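Local coordinates for protein apical membrane antigen 1 (Babesia divergens, PDB 4APM) that is a surface antigen of an apicomplexan blood parasite that probably acts in host-cell invasion at the moving junction, represented here by its three extracellular domains, at residues S234-E239 / N366-P371; F227-N232 / T332-I337; P221-I226 / G341-T346. All coordinates share one frame; numbering follows the deposited sequence.

Contact 1: S234-E239 / N366-P371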
# COMPACT_ATOMS: atom_id res chain seq x y z
N SER A 234 -8.86 -12.38 21.57
CA SER A 234 -9.45 -12.49 20.25
C SER A 234 -8.89 -11.41 19.33
O SER A 234 -8.26 -10.45 19.79
CB SER A 234 -10.97 -12.36 20.36
OG SER A 234 -11.54 -13.51 20.93
N CYS A 235 -9.14 -11.55 18.04
CA CYS A 235 -8.84 -10.49 17.10
C CYS A 235 -10.13 -9.71 16.82
O CYS A 235 -11.14 -10.29 16.38
CB CYS A 235 -8.24 -11.07 15.81
SG CYS A 235 -7.76 -9.81 14.59
N VAL A 236 -10.11 -8.42 17.14
CA VAL A 236 -11.30 -7.57 16.96
C VAL A 236 -11.14 -6.61 15.76
O VAL A 236 -10.16 -5.88 15.67
CB VAL A 236 -11.63 -6.76 18.25
CG1 VAL A 236 -12.89 -5.92 18.07
CG2 VAL A 236 -11.79 -7.68 19.46
N ALA A 237 -12.12 -6.62 14.85
CA ALA A 237 -12.15 -5.72 13.71
C ALA A 237 -11.93 -4.27 14.14
O ALA A 237 -12.54 -3.81 15.12
CB ALA A 237 -13.48 -5.85 12.97
N ILE A 238 -11.06 -3.57 13.41
CA ILE A 238 -10.75 -2.17 13.69
C ILE A 238 -11.85 -1.26 13.14
O ILE A 238 -12.29 -1.41 11.99
CB ILE A 238 -9.38 -1.77 13.09
CG1 ILE A 238 -8.26 -2.33 13.93
CG2 ILE A 238 -9.22 -0.25 13.01
CD1 ILE A 238 -6.95 -2.42 13.17
N GLU A 239 -12.27 -0.28 13.94
CA GLU A 239 -13.34 0.65 13.55
C GLU A 239 -12.91 1.55 12.39
O GLU A 239 -11.73 1.89 12.25
CB GLU A 239 -13.77 1.52 14.74
CG GLU A 239 -12.63 2.37 15.28
CD GLU A 239 -13.10 3.44 16.25
OE1 GLU A 239 -14.33 3.54 16.50
OE2 GLU A 239 -12.23 4.19 16.74
N ASN A 366 -9.57 -16.61 17.34
CA ASN A 366 -10.97 -16.20 17.24
C ASN A 366 -11.13 -14.69 16.86
O ASN A 366 -10.49 -13.82 17.46
CB ASN A 366 -11.70 -16.50 18.57
CG ASN A 366 -13.15 -16.03 18.56
OD1 ASN A 366 -13.99 -16.62 17.88
ND2 ASN A 366 -13.42 -14.93 19.25
N GLY A 367 -11.97 -14.40 15.86
CA GLY A 367 -12.14 -13.02 15.41
C GLY A 367 -13.56 -12.48 15.53
O GLY A 367 -14.53 -13.22 15.33
N TYR A 368 -13.68 -11.19 15.87
CA TYR A 368 -14.94 -10.47 15.68
C TYR A 368 -14.93 -9.72 14.37
O TYR A 368 -14.04 -8.91 14.14
CB TYR A 368 -15.20 -9.51 16.84
CG TYR A 368 -15.40 -10.22 18.14
CD1 TYR A 368 -14.34 -10.86 18.78
CD2 TYR A 368 -16.68 -10.37 18.68
CE1 TYR A 368 -14.52 -11.58 19.95
CE2 TYR A 368 -16.88 -11.07 19.86
CZ TYR A 368 -15.79 -11.67 20.49
OH TYR A 368 -15.98 -12.38 21.65
N ILE A 369 -15.90 -10.01 13.50
CA ILE A 369 -15.99 -9.32 12.21
C ILE A 369 -16.39 -7.83 12.31
O ILE A 369 -15.96 -7.02 11.49
CB ILE A 369 -16.93 -10.04 11.21
CG1 ILE A 369 -18.37 -10.09 11.72
CG2 ILE A 369 -16.40 -11.43 10.86
CD1 ILE A 369 -19.37 -10.48 10.65
N GLU A 370 -17.24 -7.49 13.28
CA GLU A 370 -17.73 -6.11 13.44
C GLU A 370 -16.87 -5.37 14.45
O GLU A 370 -16.55 -5.90 15.51
CB GLU A 370 -19.19 -6.09 13.91
CG GLU A 370 -20.24 -6.22 12.82
CD GLU A 370 -20.33 -4.99 11.93
OE1 GLU A 370 -20.53 -3.87 12.46
OE2 GLU A 370 -20.20 -5.15 10.70
N PRO A 371 -16.53 -4.11 14.13
CA PRO A 371 -15.90 -3.19 15.07
C PRO A 371 -16.69 -3.02 16.37
O PRO A 371 -17.83 -3.44 16.47
CB PRO A 371 -15.89 -1.88 14.31
CG PRO A 371 -15.84 -2.28 12.87
CD PRO A 371 -16.69 -3.51 12.80

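Contact 2: F227-N232 / T332-I337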
# COMPACT_ATOMS: atom_id res chain seq x y z
N PHE A 227 -8.96 -6.49 8.78
CA PHE A 227 -7.91 -6.01 9.70
C PHE A 227 -8.45 -5.87 11.13
O PHE A 227 -9.52 -5.31 11.33
CB PHE A 227 -7.41 -4.63 9.26
CG PHE A 227 -6.55 -4.66 8.05
CD1 PHE A 227 -5.39 -5.42 8.02
CD2 PHE A 227 -6.84 -3.83 6.96
CE1 PHE A 227 -4.56 -5.41 6.92
CE2 PHE A 227 -5.98 -3.80 5.87
CZ PHE A 227 -4.85 -4.60 5.84
N GLY A 228 -7.67 -6.31 12.12
CA GLY A 228 -8.06 -6.14 13.51
C GLY A 228 -6.91 -5.81 14.44
O GLY A 228 -5.74 -5.82 14.04
N ARG A 229 -7.23 -5.55 15.70
CA ARG A 229 -6.23 -5.57 16.77
C ARG A 229 -6.61 -6.55 17.87
O ARG A 229 -7.80 -6.74 18.18
CB ARG A 229 -6.00 -4.16 17.35
CG ARG A 229 -5.38 -3.17 16.35
CD ARG A 229 -5.28 -1.75 16.91
NE ARG A 229 -4.50 -1.72 18.15
CZ ARG A 229 -3.18 -1.87 18.22
NH1 ARG A 229 -2.47 -2.06 17.12
NH2 ARG A 229 -2.57 -1.82 19.40
N GLY A 230 -5.60 -7.18 18.44
CA GLY A 230 -5.80 -8.11 19.55
C GLY A 230 -6.50 -7.43 20.70
O GLY A 230 -6.19 -6.28 21.05
N ALA A 231 -7.50 -8.12 21.25
CA ALA A 231 -8.11 -7.69 22.50
C ALA A 231 -8.73 -8.88 23.23
O ALA A 231 -9.56 -9.60 22.67
CB ALA A 231 -9.15 -6.61 22.25
N ASN A 232 -8.31 -9.07 24.48
CA ASN A 232 -8.90 -10.09 25.35
C ASN A 232 -8.88 -11.47 24.72
O ASN A 232 -9.84 -12.22 24.84
CB ASN A 232 -10.34 -9.71 25.71
CG ASN A 232 -10.41 -8.65 26.79
OD1 ASN A 232 -11.43 -8.52 27.47
ND2 ASN A 232 -9.33 -7.89 26.95
N THR A 332 -3.07 0.95 13.47
CA THR A 332 -2.18 -0.06 12.94
C THR A 332 -2.76 -1.45 13.20
O THR A 332 -3.07 -1.78 14.32
CB THR A 332 -0.78 0.06 13.57
OG1 THR A 332 -0.22 1.34 13.25
CG2 THR A 332 0.15 -1.01 13.05
N PRO A 333 -2.97 -2.25 12.14
CA PRO A 333 -3.48 -3.59 12.41
C PRO A 333 -2.38 -4.48 12.99
O PRO A 333 -1.20 -4.31 12.64
CB PRO A 333 -3.88 -4.11 11.03
CG PRO A 333 -3.94 -2.90 10.15
CD PRO A 333 -2.94 -1.94 10.70
N ASN A 334 -2.76 -5.42 13.86
CA ASN A 334 -1.81 -6.43 14.36
C ASN A 334 -2.40 -7.85 14.40
O ASN A 334 -1.76 -8.78 14.90
CB ASN A 334 -1.19 -6.03 15.72
CG ASN A 334 -2.20 -6.03 16.86
OD1 ASN A 334 -3.21 -6.74 16.82
ND2 ASN A 334 -1.94 -5.22 17.90
N CYS A 335 -3.59 -8.01 13.81
CA CYS A 335 -4.13 -9.34 13.48
C CYS A 335 -5.20 -9.25 12.40
O CYS A 335 -5.66 -8.16 12.03
CB CYS A 335 -4.72 -9.98 14.73
SG CYS A 335 -6.05 -8.96 15.40
N LEU A 336 -5.63 -10.41 11.91
CA LEU A 336 -6.67 -10.49 10.89
C LEU A 336 -7.83 -11.36 11.41
O LEU A 336 -7.62 -12.23 12.24
CB LEU A 336 -6.10 -11.09 9.59
CG LEU A 336 -4.89 -10.42 8.91
CD1 LEU A 336 -4.53 -11.16 7.63
CD2 LEU A 336 -5.13 -8.95 8.62
N ILE A 337 -9.05 -11.06 10.95
CA ILE A 337 -10.23 -11.87 11.18
C ILE A 337 -10.60 -12.51 9.83
O ILE A 337 -10.59 -11.83 8.80
CB ILE A 337 -11.41 -10.98 11.61
CG1 ILE A 337 -11.13 -10.33 12.95
CG2 ILE A 337 -12.74 -11.72 11.57
CD1 ILE A 337 -10.65 -8.90 12.84

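Contact 3: P221-I226 / G341-T346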
# COMPACT_ATOMS: atom_id res chain seq x y z
N PRO A 221 -3.17 -7.25 -1.32
CA PRO A 221 -4.40 -7.47 -0.58
C PRO A 221 -4.43 -8.90 0.02
O PRO A 221 -3.99 -9.86 -0.64
CB PRO A 221 -5.48 -7.32 -1.67
CG PRO A 221 -4.86 -6.45 -2.70
CD PRO A 221 -3.41 -6.88 -2.72
N VAL A 222 -4.88 -9.04 1.26
CA VAL A 222 -5.12 -10.36 1.82
C VAL A 222 -6.59 -10.75 1.64
O VAL A 222 -7.51 -10.07 2.16
CB VAL A 222 -4.69 -10.45 3.29
CG1 VAL A 222 -4.79 -11.88 3.79
CG2 VAL A 222 -3.26 -9.92 3.46
N LYS A 223 -6.81 -11.81 0.85
CA LYS A 223 -8.16 -12.29 0.51
C LYS A 223 -8.81 -12.86 1.75
O LYS A 223 -8.12 -13.38 2.62
CB LYS A 223 -8.09 -13.36 -0.58
CG LYS A 223 -9.44 -13.80 -1.12
CD LYS A 223 -9.31 -14.63 -2.39
CE LYS A 223 -8.22 -15.68 -2.29
NZ LYS A 223 -8.27 -16.65 -3.42
N ASP A 224 -10.12 -12.69 1.87
CA ASP A 224 -10.93 -13.24 2.97
C ASP A 224 -10.53 -12.72 4.34
O ASP A 224 -10.62 -13.45 5.34
CB ASP A 224 -10.91 -14.77 2.96
CG ASP A 224 -11.42 -15.34 1.66
OD1 ASP A 224 -12.48 -14.91 1.16
OD2 ASP A 224 -10.73 -16.20 1.11
N ALA A 225 -10.07 -11.47 4.40
CA ALA A 225 -9.49 -10.91 5.64
C ALA A 225 -10.05 -9.55 5.97
O ALA A 225 -10.26 -8.71 5.09
CB ALA A 225 -7.97 -10.83 5.54
N ILE A 226 -10.23 -9.34 7.27
CA ILE A 226 -10.57 -8.05 7.83
C ILE A 226 -9.45 -7.72 8.82
O ILE A 226 -9.03 -8.59 9.60
CB ILE A 226 -11.87 -8.13 8.64
CG1 ILE A 226 -13.06 -8.47 7.74
CG2 ILE A 226 -12.11 -6.84 9.43
CD1 ILE A 226 -14.29 -8.86 8.53
N GLY A 341 -14.96 -13.10 1.12
CA GLY A 341 -15.30 -11.94 0.30
C GLY A 341 -14.69 -10.61 0.73
O GLY A 341 -14.78 -9.62 0.00
N SER A 342 -14.07 -10.58 1.90
CA SER A 342 -13.42 -9.35 2.35
C SER A 342 -11.94 -9.24 1.94
O SER A 342 -11.20 -10.23 1.99
CB SER A 342 -13.56 -9.19 3.87
OG SER A 342 -12.60 -8.24 4.34
N PHE A 343 -11.50 -8.02 1.60
CA PHE A 343 -10.10 -7.82 1.19
C PHE A 343 -9.40 -6.79 2.06
O PHE A 343 -9.89 -5.68 2.23
CB PHE A 343 -10.02 -7.42 -0.28
CG PHE A 343 -10.34 -8.54 -1.23
CD1 PHE A 343 -11.67 -8.85 -1.56
CD2 PHE A 343 -9.32 -9.32 -1.79
CE1 PHE A 343 -11.97 -9.89 -2.44
CE2 PHE A 343 -9.61 -10.34 -2.68
CZ PHE A 343 -10.94 -10.62 -3.01
N ALA A 344 -8.26 -7.16 2.64
CA ALA A 344 -7.56 -6.26 3.54
C ALA A 344 -6.48 -5.61 2.71
O ALA A 344 -5.55 -6.28 2.27
CB ALA A 344 -6.95 -7.03 4.71
N MET A 345 -6.63 -4.32 2.44
CA MET A 345 -5.77 -3.62 1.49
C MET A 345 -4.94 -2.53 2.17
O MET A 345 -5.32 -2.02 3.23
CB MET A 345 -6.65 -3.03 0.40
CG MET A 345 -7.51 -4.12 -0.26
SD MET A 345 -8.60 -3.40 -1.45
CE MET A 345 -7.48 -3.19 -2.84
N THR A 346 -3.80 -2.17 1.56
CA THR A 346 -2.98 -1.09 2.11
C THR A 346 -2.62 -0.06 1.04
O THR A 346 -2.73 -0.35 -0.18
CB THR A 346 -1.69 -1.59 2.80
OG1 THR A 346 -0.69 -1.81 1.82
CG2 THR A 346 -1.90 -2.89 3.60

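Contact 1: S234-E239 / N366-P371
Asn-366 reaches across to Ser-234 at the start of a short parallel pairing between strands 234-237 and 367-368. A chi1 of 177° sets Asn-366 CG anti to the backbone N; CB and CG both stay 3.8 Å from Ser-234 OG, and the amide nitrogen closes the gap. At the tip the amide divides its work. ND2 donates to Ser-234 OG over 2.9 Å, nearly straight at 172° and with OG in the amide plane, while OD1 accepts from Lys-396 N. A bond on each side fixes the rotation of the amide. Behind it the backbones join: Cys-235 N binds Asn-366 O (2.7 Å), Tyr-368 N binds Cys-235 O, and Ala-237 N closes the series on Tyr-368 O at 3.1 Å. The Tyr-368 ring turns an edge to the serine, its CE1 3.7 Å from Ser-234 CB, and Val-236 CG2 comes obliquely to within 4.1 Å of CD1 of the same ring. Beyond Tyr-368 the regular pairing ends. Ala-237 CB packs tightly on Ile-369 O at 3.1 Å, the CA-H of Pro-371 points to Ala-237 O at 3.4 Å, and the proline ring leans on the backbone of Ile-238 and Glu-239. Such a parallel pair makes the sheet mixed, joining an antiparallel hairpin to strands that come much later in the chain. Strand 225-231 flanks 234-237 and strand 387-389 flanks 367-368, with Gly-367 bonded to Thr-388. Val-236 and Tyr-368 share one face, where Arg-372 makes a cation-pi contact with the tyrosine. On the other, Cys-235 is tied by a disulfide to Cys-335 of strand 335-339.

Contact 2: F227-N232 / T332-I337
A classic beta bulge, in which Asn-334 and Cys-335 both face Gly-228, lies where strands 225-231 and 335-339 begin to pair in antiparallel fashion. Gly-228 O is gripped by two backbone donors, Asn-334 N at 3.0 Å, nearly in line with the carbonyl bond, and Cys-335 N at 3.1 Å, well above the carbonyl plane. Gly-228 N returns a bond to Cys-335 O (2.7 Å). The glycine leaves room for close neighbours: Ile-337 CD1 rests on its CA and the Cys-335 sulfur lies against its carbonyl. Asn-334 CG sits between its own backbone N and carbonyl carbon (chi1 68°). The end of this side chain comes nearer strand 225-231, where Asn-334 OD1 takes the N-H of Gly-230 N at 2.9 Å on an in-plane lone pair. Asn-334 ND2 stands over one face of the Arg-229 guanidinium, toward the rim, 3.3 Å from NH1; both are donors, so no bond joins them, and the two planes are 44° apart. The same NH1 points in the guanidinium plane to Thr-332 O at 2.9 Å. On the face carrying Phe-227 the contact is apolar. Pro-333 CG sits over the phenyl ring, 4.0 Å from its centroid, in a CH-pi contact, while Leu-336 lies alongside, its CD2 3.6 Å from Phe-227 CD1. Trp-316 meets the Phe-227 ring edge-to-face, and Trp-12 and Met-16 of helix 8-16 pack against Leu-336. The chemistry is thus divided: apolar packing holds the Phe-227 side, whereas at the bulge Gly-228 O takes two N-H groups and the Arg-229 and Asn-334 side chains supply further bonds to backbone atoms beside it.

Contact 3: P221-I226 / G341-T346
The Phe-343 ring presents an edge to Pro-221, whose CB lies 4.3 Å from Phe-343 CD2, while Lys-223 comes to the ring obliquely. A chi1 of -173° places Lys-223 CG anti to its backbone N, 3.8 Å from Phe-343 CE2. The two side chains lie side by side, and Lys-223 NZ leads away to a salt bridge with Glu-407. The carboxylate of Asp-224 is held at both oxygens. Asp-224 OD1 takes the N-H of Gly-341 N at 3.1 Å, nearly along the C-O bond. Asp-224 OD2 pairs with Ser-408 OG. Further along, Val-222 and Ala-344 form an antiparallel hydrogen-bonded pair, Val-222 N reaching Ala-344 O and Ala-344 N reaching Val-222 O, each 3.0 Å. Ser-342 meets Ala-225 twice: Ser-342 O accepts from Ala-225 N (2.9 Å), and Ser-342 OG donates to Ala-225 O from above the carbonyl plane at 2.5 Å, an unusually short and therefore doubtful length. The methyls of Ala-225 and Ala-344 touch at 4.0 Å between their CB atoms, and Met-345 CG packs on Pro-221 CB. Asp-224 has a positive phi of 61°, as expected at the third position of a type II beta turn. This turn, from Val-222 to Ala-225, carries the chain from a brief pairing with strand 342-346 of the four-stranded antiparallel sheet into strand 225-231 of the mixed sheet.

Overall arrangement
Strand 225-231 is the common element: contact 3 holds its start, contact 2 the rest of it, and 234-237 of contact 1 lies beside it in the mixed sheet. Contacts 2 and 3 are the more buried, whereas contact 1 is partly buried and farther from the centre of the chain. The disulfide Cys-235 to Cys-335 joins contacts 1 and 2; Phe-227 of contact 2 packs on Ala-344 and Met-345 of contact 3, bridging the two sheets. Chemistry follows place: the polar side chains that bond in contact 2 belong to partly exposed residues, while Asp-224 and Ser-342 of contact 3, like Ser-234 and Asn-366 of contact 1, are buried.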